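Local coordinates for KLLA0E08119p (Kluyveromyces lactis, PDB 3VA7), which probably catalyses the biotin-dependent, ATP-driven carboxylation of urea to urea-1-carboxylate, this chain being the urea carboxylase part of a longer multifunctional enzyme, at residues A[694-702]-A[1197-1205]; A[942-951]-A[1013-1024]. All blocks are in the same frame, centred on the assembly; numbering follows the deposited sequence.

Contact 1 (A[694-702]-A[1197-1205]). With BTI (5-(hexahydro-2-oxo-1H-thieno[3,4-D]imidazol-6-yl)pentanal), chain B.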
loop_
_atom_site.group_PDB
_atom_site.type_symbol
_atom_site.label_atom_id
_atom_site.label_comp_id
_atom_site.label_asym_id
_atom_site.label_seq_id
_atom_site.Cartn_x
_atom_site.Cartn_y
_atom_site.Cartn_z
ATOM N N HIS A 694 -28.021 -1.559 5.101
ATOM C CA HIS A 694 -27.879 -0.082 5.167
ATOM C C HIS A 694 -26.906 0.439 4.101
ATOM O O HIS A 694 -25.959 -0.265 3.698
ATOM C CB HIS A 694 -27.367 0.219 6.576
ATOM C CG HIS A 694 -27.139 1.670 6.897
ATOM N ND1 HIS A 694 -26.204 2.450 6.245
ATOM C CD2 HIS A 694 -27.661 2.449 7.880
ATOM C CE1 HIS A 694 -26.184 3.654 6.798
ATOM N NE2 HIS A 694 -27.050 3.673 7.797
ATOM N N TYR A 695 -27.119 1.665 3.634
ATOM C CA TYR A 695 -26.313 2.204 2.514
ATOM C C TYR A 695 -24.783 2.216 2.817
ATOM O O TYR A 695 -23.964 2.044 1.904
ATOM C CB TYR A 695 -26.813 3.611 2.067
ATOM C CG TYR A 695 -26.543 4.673 3.091
ATOM C CD1 TYR A 695 -25.311 5.349 3.132
ATOM C CD2 TYR A 695 -27.477 4.949 4.067
ATOM C CE1 TYR A 695 -25.060 6.304 4.135
ATOM C CE2 TYR A 695 -27.256 5.894 5.047
ATOM C CZ TYR A 695 -26.055 6.583 5.085
ATOM O OH TYR A 695 -25.876 7.534 6.078
ATOM N N ASN A 696 -24.425 2.456 4.088
ATOM C CA ASN A 696 -23.063 2.349 4.541
ATOM C C ASN A 696 -22.577 0.894 4.757
ATOM O O ASN A 696 -22.375 0.457 5.905
ATOM C CB ASN A 696 -22.868 3.201 5.810
ATOM C CG ASN A 696 -22.498 4.667 5.478
ATOM O OD1 ASN A 696 -22.044 4.972 4.347
ATOM N ND2 ASN A 696 -22.702 5.579 6.451
ATOM N N SER A 697 -22.361 0.159 3.668
ATOM C CA SER A 697 -21.848 -1.194 3.779
ATOM C C SER A 697 -20.726 -1.337 2.801
ATOM O O SER A 697 -20.814 -0.775 1.736
ATOM C CB SER A 697 -22.923 -2.218 3.436
ATOM O OG SER A 697 -23.925 -2.269 4.420
ATOM N N ASN A 698 -19.668 -2.055 3.148
ATOM C CA ASN A 698 -18.561 -2.301 2.208
ATOM C C ASN A 698 -17.714 -3.447 2.748
ATOM O O ASN A 698 -18.150 -4.138 3.674
ATOM C CB ASN A 698 -17.696 -1.071 1.877
ATOM C CG ASN A 698 -16.956 -0.511 3.083
ATOM O OD1 ASN A 698 -17.171 -0.902 4.227
ATOM N ND2 ASN A 698 -16.080 0.436 2.827
ATOM N N ARG A 699 -16.518 -3.641 2.201
ATOM C CA ARG A 699 -15.724 -4.751 2.644
ATOM C C ARG A 699 -15.300 -4.641 4.116
ATOM O O ARG A 699 -14.897 -5.654 4.723
ATOM C CB ARG A 699 -14.548 -4.949 1.721
ATOM C CG ARG A 699 -14.959 -5.411 0.307
ATOM C CD ARG A 699 -13.741 -5.301 -0.659
ATOM N NE ARG A 699 -12.549 -5.910 -0.059
ATOM C CZ ARG A 699 -12.156 -7.181 -0.206
ATOM N NH1 ARG A 699 -12.818 -8.028 -1.008
ATOM N NH2 ARG A 699 -11.038 -7.585 0.411
ATOM N N PHE A 700 -15.458 -3.473 4.744
ATOM C CA PHE A 700 -15.101 -3.420 6.158
ATOM C C PHE A 700 -16.182 -4.123 6.945
ATOM O O PHE A 700 -15.932 -4.596 8.076
ATOM C CB PHE A 700 -14.894 -1.987 6.757
ATOM C CG PHE A 700 -14.053 -1.052 5.919
ATOM C CD1 PHE A 700 -14.384 0.288 5.843
ATOM C CD2 PHE A 700 -12.960 -1.502 5.206
ATOM C CE1 PHE A 700 -13.626 1.177 5.102
ATOM C CE2 PHE A 700 -12.199 -0.615 4.411
ATOM C CZ PHE A 700 -12.543 0.715 4.368
ATOM N N GLY A 701 -17.391 -4.177 6.375
ATOM C CA GLY A 701 -18.526 -4.686 7.100
ATOM C C GLY A 701 -19.831 -4.184 6.531
ATOM O O GLY A 701 -19.877 -3.153 5.887
ATOM N N VAL A 702 -20.901 -4.923 6.790
ATOM C CA VAL A 702 -22.179 -4.692 6.185
ATOM C C VAL A 702 -23.116 -4.247 7.262
ATOM O O VAL A 702 -23.423 -4.987 8.157
ATOM C CB VAL A 702 -22.648 -5.953 5.417
ATOM C CG1 VAL A 702 -24.134 -5.882 5.049
ATOM C CG2 VAL A 702 -21.747 -6.130 4.145
ATOM N N ILE A 1197 -22.434 15.971 -3.240
ATOM C CA ILE A 1197 -21.768 14.884 -2.543
ATOM C C ILE A 1197 -22.738 14.015 -1.709
ATOM O O ILE A 1197 -23.595 14.503 -0.960
ATOM C CB ILE A 1197 -20.623 15.408 -1.673
ATOM C CG1 ILE A 1197 -19.535 16.106 -2.510
ATOM C CG2 ILE A 1197 -19.957 14.304 -0.948
ATOM C CD1 ILE A 1197 -18.516 16.873 -1.608
ATOM N N ILE A 1198 -22.557 12.709 -1.833
ATOM C CA ILE A 1198 -23.384 11.705 -1.151
ATOM C C ILE A 1198 -22.417 10.987 -0.251
ATOM O O ILE A 1198 -21.212 10.962 -0.521
ATOM C CB ILE A 1198 -24.039 10.801 -2.320
ATOM C CG1 ILE A 1198 -25.279 11.499 -2.888
ATOM C CG2 ILE A 1198 -24.299 9.321 -2.033
ATOM C CD1 ILE A 1198 -26.092 12.208 -1.837
ATOM N N GLU A 1199 -22.878 10.437 0.852
ATOM C CA GLU A 1199 -22.093 9.304 1.400
ATOM C C GLU A 1199 -22.754 8.018 0.968
ATOM O O GLU A 1199 -23.920 7.775 1.307
ATOM C CB GLU A 1199 -21.905 9.323 2.934
ATOM C CG GLU A 1199 -20.919 8.230 3.423
ATOM C CD GLU A 1199 -20.767 8.172 4.932
ATOM O OE1 GLU A 1199 -21.764 8.373 5.678
ATOM O OE2 GLU A 1199 -19.637 7.899 5.391
ATOM N N ALA A 1200 -22.013 7.220 0.214
ATOM C CA ALA A 1200 -22.435 5.876 -0.181
ATOM C C ALA A 1200 -21.325 4.892 0.170
ATOM O O ALA A 1200 -20.156 5.102 -0.206
ATOM C CB ALA A 1200 -22.686 5.828 -1.641
ATOM N N MET A 1201 -21.659 3.809 0.881
ATOM C CA MET A 1201 -20.678 2.748 1.120
ATOM C C MET A 1201 -19.436 3.302 1.778
ATOM O O MET A 1201 -18.328 2.977 1.362
ATOM C CB MET A 1201 -20.303 2.067 -0.179
ATOM C CG MET A 1201 -21.475 1.444 -0.869
ATOM S SD MET A 1201 -20.943 0.770 -2.452
ATOM C CE MET A 1201 -21.323 2.139 -3.540
ATOM N N LYS A 1202 -19.646 4.144 2.807
ATOM C CA LYS A 1202 -18.595 4.755 3.611
ATOM C C LYS A 1202 -17.620 5.620 2.815
ATOM O O LYS A 1202 -16.503 5.888 3.261
ATOM C CB LYS A 1202 -17.838 3.668 4.360
ATOM C CG LYS A 1202 -18.768 2.640 4.958
ATOM C CD LYS A 1202 -18.192 1.859 6.113
ATOM C CE LYS A 1202 -18.975 0.567 6.183
ATOM N NZ LYS A 1202 -18.577 -0.449 7.191
ATOM N N THR A 1203 -18.025 6.043 1.630
ATOM C CA THR A 1203 -17.178 6.839 0.773
ATOM C C THR A 1203 -17.838 8.145 0.475
ATOM O O THR A 1203 -19.035 8.196 0.363
ATOM C CB THR A 1203 -17.001 6.148 -0.505
ATOM O OG1 THR A 1203 -16.550 4.859 -0.186
ATOM C CG2 THR A 1203 -15.930 6.799 -1.333
ATOM N N GLU A 1204 -17.033 9.192 0.362
ATOM C CA GLU A 1204 -17.493 10.504 -0.036
ATOM C C GLU A 1204 -17.708 10.451 -1.556
ATOM O O GLU A 1204 -16.745 10.448 -2.311
ATOM C CB GLU A 1204 -16.438 11.515 0.373
ATOM C CG GLU A 1204 -16.354 12.747 -0.487
ATOM C CD GLU A 1204 -15.644 13.913 0.176
ATOM O OE1 GLU A 1204 -15.506 14.957 -0.495
ATOM O OE2 GLU A 1204 -15.218 13.804 1.347
ATOM N N MET A 1205 -18.966 10.352 -1.992
ATOM C CA MET A 1205 -19.306 10.204 -3.433
ATOM C C MET A 1205 -19.739 11.535 -4.098
ATOM O O MET A 1205 -20.806 12.155 -3.780
ATOM C CB MET A 1205 -20.415 9.164 -3.655
ATOM C CG MET A 1205 -20.015 7.708 -3.549
ATOM S SD MET A 1205 -19.738 7.011 -5.170
ATOM C CE MET A 1205 -17.939 7.121 -5.368
HETATM C C11 BTI B . -18.478 -0.259 8.510
HETATM O O11 BTI B . -18.684 0.885 9.023
HETATM C C10 BTI B . -17.881 -1.482 9.269
HETATM C C9 BTI B . -17.487 -1.090 10.692
HETATM C C8 BTI B . -17.186 -2.240 11.643
HETATM C C7 BTI B . -17.282 -1.893 13.143
HETATM C C2 BTI B . -16.533 -0.646 13.565
HETATM S S1 BTI B . -14.799 -0.737 13.231
HETATM C C6 BTI B . -14.369 0.442 14.462
HETATM C C5 BTI B . -15.449 0.429 15.522
HETATM N N3 BTI B . -14.860 -0.394 16.546
HETATM C C3 BTI B . -15.470 -1.546 16.634
HETATM O O3 BTI B . -15.162 -2.464 17.527
HETATM N N2 BTI B . -16.450 -1.657 15.762
HETATM C C4 BTI B . -16.656 -0.397 15.059
HETATM O O HOH W 1 -24.200 9.332 5.557
#

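Contact 2 (A[942-951]-A[1013-1024]). With BTI (5-(hexahydro-2-oxo-1H-thieno[3,4-D]imidazol-6-yl)pentanal), chain B.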
loop_
_atom_site.group_PDB
_atom_site.type_symbol
_atom_site.label_atom_id
_atom_site.label_comp_id
_atom_site.label_asym_id
_atom_site.label_seq_id
_atom_site.Cartn_x
_atom_site.Cartn_y
_atom_site.Cartn_z
ATOM N N CYS A 942 -12.786 15.102 11.534
ATOM C CA CYS A 942 -13.283 13.716 11.509
ATOM C C CYS A 942 -14.585 13.740 12.246
ATOM O O CYS A 942 -15.525 13.099 11.844
ATOM C CB CYS A 942 -12.328 12.723 12.190
ATOM S SG CYS A 942 -10.902 12.153 11.245
ATOM N N VAL A 943 -14.634 14.516 13.317
ATOM C CA VAL A 943 -15.871 14.708 14.057
ATOM C C VAL A 943 -16.867 15.498 13.214
ATOM O O VAL A 943 -18.065 15.171 13.185
ATOM C CB VAL A 943 -15.665 15.404 15.412
ATOM C CG1 VAL A 943 -16.972 15.426 16.147
ATOM C CG2 VAL A 943 -14.567 14.699 16.260
ATOM N N THR A 944 -16.398 16.510 12.497
ATOM C CA THR A 944 -17.298 17.255 11.658
ATOM C C THR A 944 -18.021 16.363 10.660
ATOM O O THR A 944 -19.232 16.387 10.547
ATOM C CB THR A 944 -16.608 18.477 10.988
ATOM O OG1 THR A 944 -16.349 19.461 12.013
ATOM C CG2 THR A 944 -17.497 19.052 9.811
ATOM N N ARG A 945 -17.272 15.581 9.936
ATOM C CA ARG A 945 -17.853 14.672 8.986
ATOM C C ARG A 945 -18.892 13.746 9.700
ATOM O O ARG A 945 -19.972 13.394 9.168
ATOM C CB ARG A 945 -16.710 13.868 8.373
ATOM C CG ARG A 945 -17.117 12.541 7.793
ATOM C CD ARG A 945 -16.083 11.982 6.757
ATOM N NE ARG A 945 -16.740 10.826 6.129
ATOM C CZ ARG A 945 -16.295 10.134 5.089
ATOM N NH1 ARG A 945 -15.117 10.418 4.514
ATOM N NH2 ARG A 945 -17.040 9.117 4.668
ATOM N N TYR A 946 -18.588 13.365 10.931
ATOM C CA TYR A 946 -19.507 12.488 11.615
ATOM C C TYR A 946 -20.810 13.250 11.950
ATOM O O TYR A 946 -21.914 12.717 11.821
ATOM C CB TYR A 946 -18.820 11.899 12.840
ATOM C CG TYR A 946 -19.688 11.008 13.588
ATOM C CD1 TYR A 946 -19.871 9.687 13.170
ATOM C CD2 TYR A 946 -20.409 11.482 14.689
ATOM C CE1 TYR A 946 -20.753 8.826 13.865
ATOM C CE2 TYR A 946 -21.283 10.637 15.394
ATOM C CZ TYR A 946 -21.430 9.312 14.970
ATOM O OH TYR A 946 -22.250 8.456 15.675
ATOM N N ARG A 947 -20.661 14.513 12.331
ATOM C CA ARG A 947 -21.830 15.377 12.590
ATOM C C ARG A 947 -22.691 15.613 11.361
ATOM O O ARG A 947 -23.896 15.695 11.476
ATOM C CB ARG A 947 -21.440 16.714 13.238
ATOM C CG ARG A 947 -21.004 16.561 14.667
ATOM C CD ARG A 947 -20.656 17.921 15.326
ATOM N NE ARG A 947 -19.628 18.676 14.598
ATOM C CZ ARG A 947 -19.923 19.652 13.732
ATOM N NH1 ARG A 947 -21.213 19.984 13.505
ATOM N NH2 ARG A 947 -18.935 20.287 13.096
ATOM N N GLU A 948 -22.066 15.715 10.200
ATOM C CA GLU A 948 -22.833 16.073 9.047
ATOM C C GLU A 948 -23.273 14.863 8.229
ATOM O O GLU A 948 -24.162 14.985 7.371
ATOM C CB GLU A 948 -22.284 17.321 8.266
ATOM C CG GLU A 948 -20.836 17.296 7.940
ATOM C CD GLU A 948 -20.219 18.605 7.460
ATOM O OE1 GLU A 948 -19.516 18.494 6.431
ATOM O OE2 GLU A 948 -20.324 19.683 8.108
ATOM N N THR A 949 -22.747 13.662 8.535
ATOM C CA THR A 949 -23.108 12.522 7.689
ATOM C C THR A 949 -23.919 11.472 8.390
ATOM O O THR A 949 -24.523 10.644 7.717
ATOM C CB THR A 949 -21.914 11.827 7.078
ATOM O OG1 THR A 949 -21.160 11.237 8.141
ATOM C CG2 THR A 949 -21.071 12.798 6.278
ATOM N N ILE A 950 -23.915 11.472 9.723
ATOM C CA ILE A 950 -24.422 10.289 10.456
ATOM C C ILE A 950 -25.282 10.622 11.652
ATOM O O ILE A 950 -26.422 10.181 11.714
ATOM C CB ILE A 950 -23.263 9.333 10.916
ATOM C CG1 ILE A 950 -22.634 8.651 9.710
ATOM C CG2 ILE A 950 -23.740 8.318 11.993
ATOM C CD1 ILE A 950 -21.480 7.624 10.074
ATOM N N ARG A 951 -24.701 11.365 12.600
ATOM C CA ARG A 951 -25.373 11.794 13.796
ATOM C C ARG A 951 -24.897 13.193 14.178
ATOM O O ARG A 951 -23.720 13.369 14.546
ATOM C CB ARG A 951 -25.052 10.862 14.950
ATOM C CG ARG A 951 -25.922 11.154 16.160
ATOM C CD ARG A 951 -26.044 9.936 17.037
ATOM N NE ARG A 951 -26.824 10.238 18.234
ATOM C CZ ARG A 951 -27.338 9.338 19.066
ATOM N NH1 ARG A 951 -27.189 8.040 18.831
ATOM N NH2 ARG A 951 -28.025 9.730 20.130
ATOM N N TYR A 1013 -18.463 5.615 20.217
ATOM C CA TYR A 1013 -19.555 6.218 19.484
ATOM C C TYR A 1013 -20.772 5.277 19.329
ATOM O O TYR A 1013 -20.648 4.033 19.363
ATOM C CB TYR A 1013 -19.067 6.665 18.107
ATOM C CG TYR A 1013 -18.320 8.010 18.022
ATOM C CD1 TYR A 1013 -17.456 8.466 19.060
ATOM C CD2 TYR A 1013 -18.439 8.809 16.876
ATOM C CE1 TYR A 1013 -16.777 9.678 18.957
ATOM C CE2 TYR A 1013 -17.731 10.047 16.753
ATOM C CZ TYR A 1013 -16.922 10.459 17.775
ATOM O OH TYR A 1013 -16.251 11.638 17.622
ATOM N N ASN A 1014 -21.955 5.883 19.187
ATOM C CA ASN A 1014 -23.172 5.171 18.926
ATOM C C ASN A 1014 -23.960 5.865 17.830
ATOM O O ASN A 1014 -24.679 6.829 18.097
ATOM C CB ASN A 1014 -23.970 5.061 20.224
ATOM C CG ASN A 1014 -25.436 4.676 20.000
ATOM O OD1 ASN A 1014 -26.332 5.168 20.718
ATOM N ND2 ASN A 1014 -25.702 3.852 18.998
ATOM N N PRO A 1015 -23.855 5.385 16.583
ATOM C CA PRO A 1015 -23.064 4.274 16.071
ATOM C C PRO A 1015 -21.671 4.773 15.750
ATOM O O PRO A 1015 -21.427 5.981 15.799
ATOM C CB PRO A 1015 -23.771 3.925 14.729
ATOM C CG PRO A 1015 -24.237 5.179 14.226
ATOM C CD PRO A 1015 -24.586 6.046 15.486
ATOM N N SER A 1016 -20.785 3.874 15.347
ATOM C CA SER A 1016 -19.420 4.273 15.040
ATOM C C SER A 1016 -19.301 5.125 13.774
ATOM O O SER A 1016 -20.159 5.100 12.917
ATOM C CB SER A 1016 -18.548 3.028 14.990
ATOM O OG SER A 1016 -19.145 2.024 14.174
ATOM N N ARG A 1017 -18.197 5.855 13.647
ATOM C CA ARG A 1017 -17.851 6.623 12.431
ATOM C C ARG A 1017 -17.559 5.634 11.347
ATOM O O ARG A 1017 -17.271 4.478 11.653
ATOM C CB ARG A 1017 -16.593 7.444 12.650
ATOM C CG ARG A 1017 -16.688 8.518 13.711
ATOM C CD ARG A 1017 -15.373 9.332 13.769
ATOM N NE ARG A 1017 -14.190 8.471 13.911
ATOM C CZ ARG A 1017 -13.772 7.950 15.071
ATOM N NH1 ARG A 1017 -14.395 8.190 16.244
ATOM N NH2 ARG A 1017 -12.719 7.162 15.058
ATOM N N THR A 1018 -17.576 6.079 10.096
ATOM C CA THR A 1018 -17.129 5.264 9.001
ATOM C C THR A 1018 -15.741 5.672 8.537
ATOM O O THR A 1018 -15.108 4.964 7.719
ATOM C CB THR A 1018 -18.009 5.424 7.799
ATOM O OG1 THR A 1018 -18.112 6.815 7.465
ATOM C CG2 THR A 1018 -19.387 4.874 8.107
ATOM N N TYR A 1019 -15.284 6.820 9.037
ATOM C CA TYR A 1019 -14.023 7.429 8.577
ATOM C C TYR A 1019 -13.200 8.038 9.750
ATOM O O TYR A 1019 -13.747 8.719 10.648
ATOM C CB TYR A 1019 -14.251 8.450 7.402
ATOM C CG TYR A 1019 -12.947 9.175 7.140
ATOM C CD1 TYR A 1019 -12.043 8.697 6.161
ATOM C CD2 TYR A 1019 -12.555 10.314 7.963
ATOM C CE1 TYR A 1019 -10.803 9.332 5.957
ATOM C CE2 TYR A 1019 -11.324 10.946 7.796
ATOM C CZ TYR A 1019 -10.446 10.438 6.797
ATOM O OH TYR A 1019 -9.226 11.016 6.619
ATOM N N THR A 1020 -11.893 7.785 9.746
ATOM C CA THR A 1020 -10.993 8.384 10.739
ATOM C C THR A 1020 -9.674 8.619 10.030
ATOM O O THR A 1020 -9.328 7.918 9.049
ATOM C CB THR A 1020 -10.795 7.456 11.983
ATOM O OG1 THR A 1020 -12.070 6.923 12.384
ATOM C CG2 THR A 1020 -10.115 8.227 13.200
ATOM N N ALA A 1021 -8.938 9.620 10.483
ATOM C CA ALA A 1021 -7.742 10.058 9.749
ATOM C C ALA A 1021 -6.602 9.242 10.310
ATOM O O ALA A 1021 -6.613 8.905 11.508
ATOM C CB ALA A 1021 -7.471 11.607 9.947
ATOM N N ARG A 1022 -5.600 8.971 9.471
ATOM C CA ARG A 1022 -4.379 8.246 9.892
ATOM C C ARG A 1022 -3.633 8.965 11.019
ATOM O O ARG A 1022 -3.349 10.160 10.936
ATOM C CB ARG A 1022 -3.485 8.110 8.655
ATOM C CG ARG A 1022 -2.065 7.574 8.826
ATOM C CD ARG A 1022 -1.613 6.893 7.558
ATOM N NE ARG A 1022 -0.211 7.160 7.178
ATOM C CZ ARG A 1022 0.249 8.327 6.746
ATOM N NH1 ARG A 1022 -0.574 9.353 6.671
ATOM N NH2 ARG A 1022 1.513 8.481 6.391
ATOM N N GLY A 1023 -3.326 8.243 12.083
ATOM C CA GLY A 1023 -2.564 8.786 13.208
ATOM C C GLY A 1023 -3.399 9.427 14.300
ATOM O O GLY A 1023 -2.868 9.769 15.360
ATOM N N VAL A 1024 -4.701 9.587 14.060
ATOM C CA VAL A 1024 -5.614 10.106 15.103
ATOM C C VAL A 1024 -5.514 9.299 16.412
ATOM O O VAL A 1024 -5.443 8.067 16.383
ATOM C CB VAL A 1024 -7.050 10.144 14.588
ATOM C CG1 VAL A 1024 -8.031 10.293 15.709
ATOM C CG2 VAL A 1024 -7.219 11.300 13.569
HETATM C C11 BTI B . -18.478 -0.259 8.510
HETATM O O11 BTI B . -18.684 0.885 9.023
HETATM C C10 BTI B . -17.881 -1.482 9.269
HETATM C C9 BTI B . -17.487 -1.090 10.692
HETATM C C8 BTI B . -17.186 -2.240 11.643
HETATM C C7 BTI B . -17.282 -1.893 13.143
HETATM C C2 BTI B . -16.533 -0.646 13.565
HETATM S S1 BTI B . -14.799 -0.737 13.231
HETATM C C6 BTI B . -14.369 0.442 14.462
HETATM C C5 BTI B . -15.449 0.429 15.522
HETATM N N3 BTI B . -14.860 -0.394 16.546
HETATM C C3 BTI B . -15.470 -1.546 16.634
HETATM O O3 BTI B . -15.162 -2.464 17.527
HETATM N N2 BTI B . -16.450 -1.657 15.762
HETATM C C4 BTI B . -16.656 -0.397 15.059
HETATM O O HOH W 2 -15.791 10.892 10.380
#

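Contact 1 (A[694-702]-A[1197-1205])
Lys-1202, at the tip of the biotin-carrier hairpin, reaches into the carboxyltransferase region beside Asn-696, carrying the biotin group; Asn-696 and Met-1201 follow it in buried surface. Strands 1194-1200 and 1203-1208 are joined by a type I' beta turn from Ala-1200 to Thr-1203 that places Met-1201 and Lys-1202 at the apex, the usual site of the biotinyl lysine in these carrier domains. Asn-696 reads this turn with both ends of its amide. Its OD1 accepts the backbone N of Lys-1202 at 3.0 Å, the donor standing above the carbonyl plane, while its ND2 gives a nearly straight bond (168°) to Glu-1199 OE1 at 3.0 Å. Glu-1199 OE1 lies in the amide plane of Asn-696, whereas the amide meets the carboxylate from above, the two planes being almost perpendicular; Glu-1199 OE2 is held by Thr-1018 OG1. Met-1201 donates its N to Tyr-695 O (3.1 Å), and its CB and CG rest on the carbonyl oxygen of Ser-697. The lysine chain is extended beyond CG and crosses the Asn-698 side chain at about a right angle. Asn-698 OD1 is itself engaged by Phe-700 N in an Asx turn. A weak bond links Lys-1202 NZ to Gly-701 O at 3.3 Å. Lys-1202 NZ is also joined covalently to BTI C11, 1.3 Å away.

Contact 2 (A[942-951]-A[1013-1024])
Residues 942-949, the end of helix 937-949, run beside the irregular chain of 1013-1024, and the alpha carbons come nearest where Cys-942 faces Thr-1020 (5.9 Å) and Tyr-946 faces Arg-1017. Ile-950 is the first residue to leave helical angles; its N and that of Arg-951 both bond to Tyr-946 O. A cis peptide precedes Pro-1015. With CG anti to the backbone N (chi1 180°), the Tyr-946 ring reaches across to the loop, where its hydroxyl donates to Pro-1015 O at 2.6 Å, in the carbonyl plane. Tyr-1013 brings its edge to one face of this ring, a T-shaped pair with CD2 over the centre and planes at 62°. The helix and loop both belong to the carboxyltransferase subdomain C and D region, and the loop also lines the biotin pocket: Ser-1016 OG lies 3.6 Å from C4 of the biotin group. Arg-1017 CG packs against Tyr-946 CD1 at 3.4 Å, and the bent arginine chain then grips Thr-1020 OG1 side-on through NE and NH2; this hydroxyl also bonds to Ser-1040 O. One residue before Tyr-946, the Arg-945 guanidinium, whose charge is met by Glu-1199, lies nearly parallel to the Tyr-1019 ring (4° between planes), with Tyr-1019 CB over its centre. Cys-942 SG makes an oblique sulfur-aromatic contact with the Tyr-1019 ring and touches Ala-1021 CB at 3.7 Å.

In the fold
Glu-1199 joins the two contacts, bonding within contact 1 through OE1 and to contact 2 through OE2. The latter oxygen forms a salt bridge with Arg-945 NH2 at 3.0 Å and probably a hydrogen bond with Thr-1018 OG1 at 2.8 Å. The centres lie about 13 Å apart, with contact 2 nested inside the chain loop closed by contact 1. The hairpin tip thus touches both the subdomain A and B region and the subdomain C and D region. Both contacts touch the biotin group, 694-702 with 1197-1205 at its attachment and 1013-1024 near its bicyclic end, while bound urea lies about 5 Å from the Arg-1017 side chain.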